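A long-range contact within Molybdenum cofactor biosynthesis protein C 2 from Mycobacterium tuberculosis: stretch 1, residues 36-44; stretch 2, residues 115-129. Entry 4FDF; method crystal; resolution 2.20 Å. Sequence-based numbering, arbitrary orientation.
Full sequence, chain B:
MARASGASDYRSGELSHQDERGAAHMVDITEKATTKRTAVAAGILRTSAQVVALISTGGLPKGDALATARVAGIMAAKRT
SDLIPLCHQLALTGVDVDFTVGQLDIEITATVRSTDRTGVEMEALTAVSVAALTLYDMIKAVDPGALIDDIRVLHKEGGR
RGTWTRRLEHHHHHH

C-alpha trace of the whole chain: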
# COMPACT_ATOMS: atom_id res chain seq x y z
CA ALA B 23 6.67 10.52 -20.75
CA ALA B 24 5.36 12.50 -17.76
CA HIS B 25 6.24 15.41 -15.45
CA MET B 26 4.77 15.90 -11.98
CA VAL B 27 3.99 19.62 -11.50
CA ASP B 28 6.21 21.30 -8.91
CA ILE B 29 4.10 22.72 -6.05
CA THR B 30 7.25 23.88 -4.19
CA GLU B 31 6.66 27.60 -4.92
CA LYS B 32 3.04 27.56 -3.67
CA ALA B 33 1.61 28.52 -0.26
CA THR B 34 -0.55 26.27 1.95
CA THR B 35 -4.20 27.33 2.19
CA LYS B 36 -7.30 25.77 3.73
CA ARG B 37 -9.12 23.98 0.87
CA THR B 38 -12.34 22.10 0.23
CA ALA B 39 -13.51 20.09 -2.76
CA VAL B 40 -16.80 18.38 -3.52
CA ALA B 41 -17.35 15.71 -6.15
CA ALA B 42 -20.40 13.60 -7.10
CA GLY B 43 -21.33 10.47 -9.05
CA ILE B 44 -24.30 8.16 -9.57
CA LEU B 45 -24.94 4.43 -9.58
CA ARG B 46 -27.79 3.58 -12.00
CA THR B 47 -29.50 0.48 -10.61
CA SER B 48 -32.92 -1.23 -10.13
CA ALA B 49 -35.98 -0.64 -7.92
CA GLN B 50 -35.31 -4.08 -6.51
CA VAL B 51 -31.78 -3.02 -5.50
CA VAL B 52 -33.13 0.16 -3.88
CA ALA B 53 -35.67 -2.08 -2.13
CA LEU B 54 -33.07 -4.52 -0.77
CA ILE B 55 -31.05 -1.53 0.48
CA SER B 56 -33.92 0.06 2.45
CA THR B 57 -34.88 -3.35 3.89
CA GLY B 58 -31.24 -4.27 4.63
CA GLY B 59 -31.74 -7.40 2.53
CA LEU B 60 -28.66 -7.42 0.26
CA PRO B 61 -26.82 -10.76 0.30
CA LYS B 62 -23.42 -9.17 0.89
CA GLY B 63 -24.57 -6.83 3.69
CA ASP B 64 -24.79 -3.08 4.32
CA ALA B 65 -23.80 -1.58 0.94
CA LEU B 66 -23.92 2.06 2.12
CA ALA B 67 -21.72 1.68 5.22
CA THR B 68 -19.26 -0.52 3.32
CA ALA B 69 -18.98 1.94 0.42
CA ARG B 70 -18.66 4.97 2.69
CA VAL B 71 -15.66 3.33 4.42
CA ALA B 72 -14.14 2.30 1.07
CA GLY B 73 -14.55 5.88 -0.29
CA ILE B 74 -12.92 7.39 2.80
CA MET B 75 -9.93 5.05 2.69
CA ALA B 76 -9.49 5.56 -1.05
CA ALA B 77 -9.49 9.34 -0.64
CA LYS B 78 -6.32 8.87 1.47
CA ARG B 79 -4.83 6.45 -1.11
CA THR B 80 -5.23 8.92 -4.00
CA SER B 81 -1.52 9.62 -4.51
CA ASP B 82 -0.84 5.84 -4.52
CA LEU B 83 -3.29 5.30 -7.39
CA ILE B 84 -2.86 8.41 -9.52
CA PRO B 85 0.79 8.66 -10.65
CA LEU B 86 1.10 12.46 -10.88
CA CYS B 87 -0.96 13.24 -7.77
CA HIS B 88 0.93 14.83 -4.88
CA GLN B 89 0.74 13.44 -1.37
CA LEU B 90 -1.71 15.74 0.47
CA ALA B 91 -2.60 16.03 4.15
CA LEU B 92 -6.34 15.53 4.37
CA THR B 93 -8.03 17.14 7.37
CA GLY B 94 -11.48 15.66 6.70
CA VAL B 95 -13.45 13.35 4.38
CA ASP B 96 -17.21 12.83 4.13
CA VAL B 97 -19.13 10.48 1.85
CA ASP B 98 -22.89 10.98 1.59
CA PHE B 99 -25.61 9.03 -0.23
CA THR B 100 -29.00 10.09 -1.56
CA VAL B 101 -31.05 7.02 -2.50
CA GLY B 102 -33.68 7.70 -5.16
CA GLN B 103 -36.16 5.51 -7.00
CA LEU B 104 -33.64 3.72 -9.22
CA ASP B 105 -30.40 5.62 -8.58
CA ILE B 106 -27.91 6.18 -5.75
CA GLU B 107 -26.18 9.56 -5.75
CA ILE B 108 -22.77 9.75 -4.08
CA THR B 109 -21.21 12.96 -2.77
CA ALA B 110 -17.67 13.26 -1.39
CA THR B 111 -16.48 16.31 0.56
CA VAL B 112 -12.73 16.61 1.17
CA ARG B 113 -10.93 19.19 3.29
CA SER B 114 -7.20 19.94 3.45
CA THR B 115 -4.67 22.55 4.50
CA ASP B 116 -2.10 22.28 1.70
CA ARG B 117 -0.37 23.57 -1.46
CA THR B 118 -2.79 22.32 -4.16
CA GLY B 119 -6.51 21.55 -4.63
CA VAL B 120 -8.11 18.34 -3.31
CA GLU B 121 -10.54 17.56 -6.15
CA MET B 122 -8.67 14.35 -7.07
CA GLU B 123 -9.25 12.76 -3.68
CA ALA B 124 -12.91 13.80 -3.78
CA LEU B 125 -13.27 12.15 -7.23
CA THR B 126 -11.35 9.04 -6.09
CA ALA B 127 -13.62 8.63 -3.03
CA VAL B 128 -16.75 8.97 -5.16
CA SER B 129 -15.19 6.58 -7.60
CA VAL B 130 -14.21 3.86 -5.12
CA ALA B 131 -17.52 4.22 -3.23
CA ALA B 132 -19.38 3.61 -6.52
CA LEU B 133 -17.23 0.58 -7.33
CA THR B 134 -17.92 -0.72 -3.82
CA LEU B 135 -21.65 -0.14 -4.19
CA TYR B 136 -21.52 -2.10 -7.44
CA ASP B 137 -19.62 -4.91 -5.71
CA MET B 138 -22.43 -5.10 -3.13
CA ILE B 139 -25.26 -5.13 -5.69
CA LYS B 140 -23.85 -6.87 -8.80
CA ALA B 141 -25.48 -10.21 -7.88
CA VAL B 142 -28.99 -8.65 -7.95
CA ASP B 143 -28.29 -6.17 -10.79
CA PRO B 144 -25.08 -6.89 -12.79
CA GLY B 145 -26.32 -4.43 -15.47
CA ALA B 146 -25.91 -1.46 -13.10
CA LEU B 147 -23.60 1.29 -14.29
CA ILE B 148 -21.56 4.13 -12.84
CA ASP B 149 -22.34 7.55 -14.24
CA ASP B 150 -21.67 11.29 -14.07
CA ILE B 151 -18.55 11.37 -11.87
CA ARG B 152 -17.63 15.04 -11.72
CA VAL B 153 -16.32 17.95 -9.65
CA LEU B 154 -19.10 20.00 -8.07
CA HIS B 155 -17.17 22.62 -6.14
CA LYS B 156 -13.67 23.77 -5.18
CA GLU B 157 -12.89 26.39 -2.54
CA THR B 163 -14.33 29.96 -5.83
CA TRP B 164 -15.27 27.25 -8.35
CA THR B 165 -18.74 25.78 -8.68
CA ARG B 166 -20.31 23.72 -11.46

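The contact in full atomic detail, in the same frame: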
# COMPACT_ATOMS: atom_id res chain seq x y z
N LYS B 36 -6.22 26.66 3.34
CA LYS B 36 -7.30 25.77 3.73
C LYS B 36 -8.24 25.55 2.54
O LYS B 36 -8.85 26.50 2.05
CB LYS B 36 -8.05 26.36 4.92
N ARG B 37 -8.35 24.31 2.08
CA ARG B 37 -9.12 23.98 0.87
C ARG B 37 -10.23 22.96 1.08
O ARG B 37 -10.15 22.08 1.95
CB ARG B 37 -8.19 23.47 -0.23
CG ARG B 37 -7.04 24.40 -0.51
CD ARG B 37 -6.28 24.02 -1.75
NE ARG B 37 -5.05 24.80 -1.84
CZ ARG B 37 -4.54 25.27 -2.97
NH1 ARG B 37 -5.14 25.04 -4.14
NH2 ARG B 37 -3.42 25.98 -2.94
N THR B 38 -11.28 23.09 0.27
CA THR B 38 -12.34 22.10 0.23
C THR B 38 -12.78 21.80 -1.20
O THR B 38 -12.90 22.70 -2.05
CB THR B 38 -13.54 22.47 1.16
OG1 THR B 38 -14.67 21.64 0.83
CG2 THR B 38 -13.92 23.92 1.02
N ALA B 39 -12.99 20.51 -1.47
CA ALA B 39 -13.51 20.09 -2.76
C ALA B 39 -14.67 19.14 -2.59
O ALA B 39 -14.69 18.33 -1.66
CB ALA B 39 -12.42 19.46 -3.61
N VAL B 40 -15.64 19.24 -3.50
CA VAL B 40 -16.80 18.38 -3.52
C VAL B 40 -16.96 17.76 -4.91
O VAL B 40 -16.94 18.45 -5.94
CB VAL B 40 -18.11 19.16 -3.13
CG1 VAL B 40 -19.31 18.20 -3.02
CG2 VAL B 40 -17.93 19.92 -1.82
N ALA B 41 -17.13 16.44 -4.92
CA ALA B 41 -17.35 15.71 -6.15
C ALA B 41 -18.61 14.86 -5.99
O ALA B 41 -18.99 14.53 -4.87
CB ALA B 41 -16.15 14.83 -6.46
N ALA B 42 -19.24 14.50 -7.11
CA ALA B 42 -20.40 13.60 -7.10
C ALA B 42 -20.33 12.54 -8.18
O ALA B 42 -19.45 12.58 -9.07
CB ALA B 42 -21.70 14.41 -7.23
N GLY B 43 -21.26 11.58 -8.11
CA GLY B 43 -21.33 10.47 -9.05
C GLY B 43 -22.62 9.73 -8.77
O GLY B 43 -23.27 9.97 -7.75
N ILE B 44 -22.99 8.82 -9.67
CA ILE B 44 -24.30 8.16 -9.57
C ILE B 44 -24.23 6.70 -10.01
O ILE B 44 -23.66 6.37 -11.05
CB ILE B 44 -25.42 8.99 -10.31
CG1 ILE B 44 -26.82 8.45 -9.99
CG2 ILE B 44 -25.21 9.03 -11.81
CD1 ILE B 44 -27.95 9.27 -10.62
N THR B 115 -5.52 21.38 4.42
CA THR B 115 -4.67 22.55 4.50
C THR B 115 -3.37 22.22 3.78
O THR B 115 -2.49 21.60 4.37
CB THR B 115 -4.36 22.91 5.97
OG1 THR B 115 -5.59 22.98 6.70
CG2 THR B 115 -3.63 24.26 6.06
N ASP B 116 -3.28 22.61 2.51
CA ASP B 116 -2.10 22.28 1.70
C ASP B 116 -1.87 23.19 0.48
O ASP B 116 -2.54 24.22 0.32
CB ASP B 116 -2.12 20.80 1.27
CG ASP B 116 -0.75 20.13 1.40
OD1 ASP B 116 0.23 20.63 0.81
OD2 ASP B 116 -0.67 19.09 2.09
N ARG B 117 -0.95 22.76 -0.38
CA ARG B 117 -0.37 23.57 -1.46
C ARG B 117 -1.09 23.46 -2.81
O ARG B 117 -0.79 24.22 -3.74
CB ARG B 117 1.11 23.21 -1.64
CG ARG B 117 2.01 23.70 -0.52
CD ARG B 117 3.44 23.19 -0.64
NE ARG B 117 4.40 24.24 -0.31
CZ ARG B 117 4.85 24.51 0.92
NH1 ARG B 117 4.45 23.81 1.97
NH2 ARG B 117 5.72 25.50 1.09
N THR B 118 -2.02 22.51 -2.92
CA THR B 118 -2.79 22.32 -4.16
C THR B 118 -4.20 21.83 -3.83
O THR B 118 -4.46 21.37 -2.72
CB THR B 118 -2.06 21.41 -5.21
OG1 THR B 118 -3.00 20.95 -6.19
CG2 THR B 118 -1.42 20.19 -4.56
N GLY B 119 -5.11 21.94 -4.80
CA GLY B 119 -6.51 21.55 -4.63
C GLY B 119 -6.69 20.06 -4.34
O GLY B 119 -5.81 19.26 -4.68
N VAL B 120 -7.83 19.72 -3.73
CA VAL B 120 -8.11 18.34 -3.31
C VAL B 120 -9.26 17.66 -4.08
O VAL B 120 -9.91 16.73 -3.58
CB VAL B 120 -8.35 18.23 -1.76
CG1 VAL B 120 -7.08 18.58 -1.01
CG2 VAL B 120 -9.52 19.11 -1.29
N GLU B 121 -9.49 18.12 -5.32
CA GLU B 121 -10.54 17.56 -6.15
C GLU B 121 -10.27 16.12 -6.59
O GLU B 121 -11.21 15.36 -6.81
CB GLU B 121 -10.87 18.47 -7.34
CG GLU B 121 -9.78 18.63 -8.40
CD GLU B 121 -8.81 19.78 -8.14
OE1 GLU B 121 -8.27 20.32 -9.13
OE2 GLU B 121 -8.57 20.13 -6.97
N MET B 122 -9.00 15.73 -6.69
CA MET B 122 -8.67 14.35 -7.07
C MET B 122 -9.10 13.33 -6.03
O MET B 122 -9.65 12.27 -6.37
CB MET B 122 -7.18 14.19 -7.40
CG MET B 122 -6.75 14.83 -8.74
SD MET B 122 -7.86 14.53 -10.15
CE MET B 122 -8.07 12.74 -10.10
N GLU B 123 -8.85 13.64 -4.76
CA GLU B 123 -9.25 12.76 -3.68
C GLU B 123 -10.76 12.67 -3.56
O GLU B 123 -11.30 11.59 -3.33
CB GLU B 123 -8.60 13.15 -2.33
CG GLU B 123 -7.93 14.52 -2.28
CD GLU B 123 -6.62 14.63 -3.06
OE1 GLU B 123 -5.70 13.81 -2.84
OE2 GLU B 123 -6.51 15.55 -3.89
N ALA B 124 -11.45 13.80 -3.74
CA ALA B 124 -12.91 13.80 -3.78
C ALA B 124 -13.44 12.88 -4.89
O ALA B 124 -14.35 12.08 -4.64
CB ALA B 124 -13.46 15.22 -3.93
N LEU B 125 -12.88 13.00 -6.09
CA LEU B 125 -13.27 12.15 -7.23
C LEU B 125 -12.95 10.67 -7.01
O LEU B 125 -13.73 9.79 -7.38
CB LEU B 125 -12.60 12.64 -8.51
CG LEU B 125 -13.07 13.97 -9.08
CD1 LEU B 125 -12.02 14.50 -10.05
CD2 LEU B 125 -14.43 13.86 -9.76
N THR B 126 -11.80 10.40 -6.40
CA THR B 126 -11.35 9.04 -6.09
C THR B 126 -12.29 8.34 -5.08
O THR B 126 -12.68 7.18 -5.27
CB THR B 126 -9.87 9.08 -5.59
OG1 THR B 126 -9.03 9.55 -6.66
CG2 THR B 126 -9.38 7.73 -5.14
N ALA B 127 -12.66 9.08 -4.03
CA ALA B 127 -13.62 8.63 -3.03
C ALA B 127 -14.97 8.29 -3.65
O ALA B 127 -15.51 7.22 -3.44
CB ALA B 127 -13.78 9.70 -1.94
N VAL B 128 -15.50 9.21 -4.45
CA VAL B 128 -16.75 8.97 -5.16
C VAL B 128 -16.60 7.72 -6.01
O VAL B 128 -17.44 6.83 -6.02
CB VAL B 128 -17.13 10.19 -6.04
CG1 VAL B 128 -18.15 9.79 -7.14
CG2 VAL B 128 -17.67 11.32 -5.19
N SER B 129 -15.47 7.65 -6.69
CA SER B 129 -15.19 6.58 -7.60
C SER B 129 -15.12 5.23 -6.90
O SER B 129 -15.79 4.27 -7.33
CB SER B 129 -13.90 6.89 -8.31
OG SER B 129 -13.70 5.96 -9.36
O HOH W 1 -9.80 22.00 -3.42

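How do the two backbones lie against each other? Residues 36-44 form one continuous strand, while stretch 2 starts as a strand at Thr 115 and Asp 116, passes through a loop, and becomes a helix from Glu 121 onward. At the start, strand meets strand: Lys 36 and Thr 115 form an antiparallel, non-hydrogen-bonded bridge pair, with Lys 36 CA 4.2 Å from Thr 115 CA, and their side chains lie on the same face of the sheet. The helix then runs along the strand in roughly the same direction, the two axes making an angle of 31° and approaching to 7.1 Å. The closest CA pairs include Ala 39 CA to Glu 121 CA, 5.2 Å, and Ala 41 CA to Ala 124 CA, 5.4 Å; the strand's residues in these two pairs are alanines.

What links the strand to the loop before the helix? Arg 37 does most of this work, its side chain extended in an m, t, t conformation toward the backbone of residues 116-119. Arg 37 NE gives a weak hydrogen bond to Asp 116 O at 3.4 Å. The guanidinium's other close neighbours are matters of packing: Arg 37 NH2 lies 3.3 Å from Arg 117 O, but at a poor angle, and Arg 37 NH1 sits 3.2 Å from Gly 119 N, where both atoms are donors. The carbonyl carbons of Arg 117 and Thr 118 lie over one face of the guanidinium, so peptide backbone covers that one face. At the strand's end, Arg 117 N donates a 2.7 Å hydrogen bond to Asp 116 OD1. Farther along, a water accepts a hydrogen bond from Val 120 N at 3.0 Å and donates a weak one to Thr 38 O at 3.5 Å, bridging the stretches just where the helix is about to begin.

Which side chains fill the space between strand and helix? The strand's alternation turns Ala 39 and Ala 41 toward the helix, while Thr 38, Val 40 and Ala 42 point away. Ala 39 CB packs 3.7 Å from Val 120 CG2, at the N-cap position, and 3.6 Å from Glu 121 N. One helical turn on, Ala 41 CB meets Ala 124 CB at 3.7 Å and Leu 125 CD2 at 3.8 Å; the Leu 125 side chain leaves its backbone sideways, but its end comes nearer the strand.

Why does glycine matter at the far end of the contact? Val 128, one turn beyond Ala 124, points toward the strand, its CG2 3.5 Å from Ala 41 O and its CG1 3.6 Å from Ala 42 O. Val 128 CG1 also lies 3.7 Å from Gly 43 N. A CB on Gly 43 would point toward the helix and fall 2.7 Å from Val 128 CG1, a clash. The bare backbone of Gly 43 thus leaves space that the branched valine uses.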